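Local coordinates for cell death-related nuclease 4 (Caenorhabditis elegans, PDB 5DK5) that degrades RNA and DNA as a DEDDh-family 3'-5' exonuclease and takes part in apoptotic DNA degradation, at the interface of chains A and B. Sequence-based numbering; all coordinates share one arbitrary frame. Chains: chain A/B, Cell death-related nuclease 4.

The interface of chains A and B. Residues chain A 295-296, 298; chain B 87.
B:Arg87, near the start of helix 86-90, reaches along the loop of chain A between 3-10 helix 289-292 and helix 300-305 and meets A:Pro298 with its root and A:Glu296 with its head. Its CG sits between the backbone N and the carbonyl carbon (chi1 60°), and from there the chain runs extended to NE, which carries the guanidinium past the proline as far as the glutamate. At the root, CB of B:Arg87 packs on CD of the A:Pro298 ring at 3.7 Å. Midway, the backbone carbonyl of A:Glu296 faces the arginine chain, its O 3.2 Å from CD and 3.4 Å from NE of B:Arg87. The head makes a loose salt bridge: OE2 of the A:Glu296 carboxylate lies 3.6 Å from NH2 of B:Arg87. That oxygen stands over one face of the guanidinium, toward its rim, with the two planar groups turned 58° apart, an arrangement in which the attraction is probably mostly electrostatic. A bend at chi2 (-78°) in A:Glu296 helps bring its carboxylate over this face. Replacing B:Arg87 with an alanine would probably leave the A:Glu296 carboxylate without this cationic mate and open a gap beside the loop carbonyl. The two-fold axis repeats the contact with the chains exchanged, and the patch probably helps hold this loop of each subunit against its neighbour in the homodimer, which forms through the C-terminus.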
loop_
_atom_site.group_PDB
_atom_site.type_symbol
_atom_site.label_atom_id
_atom_site.label_comp_id
_atom_site.label_asym_id
_atom_site.label_seq_id
_atom_site.Cartn_x
_atom_site.Cartn_y
_atom_site.Cartn_z
ATOM N N GLU A 295 9.835 12.459 17.176
ATOM C CA GLU A 295 10.186 11.191 16.542
ATOM C C GLU A 295 9.263 10.057 16.993
ATOM O O GLU A 295 9.237 8.990 16.381
ATOM C CB GLU A 295 11.646 10.834 16.841
ATOM C CG GLU A 295 12.562 10.918 15.623
ATOM C CD GLU A 295 14.038 10.923 15.986
ATOM O OE1 GLU A 295 14.364 10.779 17.184
ATOM O OE2 GLU A 295 14.873 11.074 15.068
ATOM N N GLU A 296 8.505 10.296 18.060
ATOM C CA GLU A 296 7.539 9.316 18.550
ATOM C C GLU A 296 6.240 9.372 17.748
ATOM O O GLU A 296 5.450 8.427 17.769
ATOM C CB GLU A 296 7.247 9.548 20.035
ATOM C CG GLU A 296 8.410 9.215 20.965
ATOM C CD GLU A 296 8.570 7.725 21.211
ATOM O OE1 GLU A 296 9.566 7.337 21.859
ATOM O OE2 GLU A 296 7.704 6.942 20.767
ATOM N N PRO A 298 5.913 10.816 14.060
ATOM C CA PRO A 298 6.309 11.501 12.826
ATOM C C PRO A 298 5.167 11.623 11.822
ATOM O O PRO A 298 4.263 10.790 11.817
ATOM C CB PRO A 298 7.423 10.605 12.259
ATOM C CG PRO A 298 7.738 9.605 13.334
ATOM C CD PRO A 298 6.499 9.467 14.139
ATOM N N ARG B 87 6.090 4.469 11.931
ATOM C CA ARG B 87 7.376 5.063 12.276
ATOM C C ARG B 87 8.466 4.003 12.424
ATOM O O ARG B 87 9.640 4.266 12.158
ATOM C CB ARG B 87 7.254 5.876 13.566
ATOM C CG ARG B 87 6.814 5.070 14.780
ATOM C CD ARG B 87 6.582 5.965 15.990
ATOM N NE ARG B 87 6.179 5.203 17.170
ATOM C CZ ARG B 87 7.021 4.630 18.027
ATOM N NH1 ARG B 87 8.334 4.719 17.850
ATOM N NH2 ARG B 87 6.548 3.960 19.068
#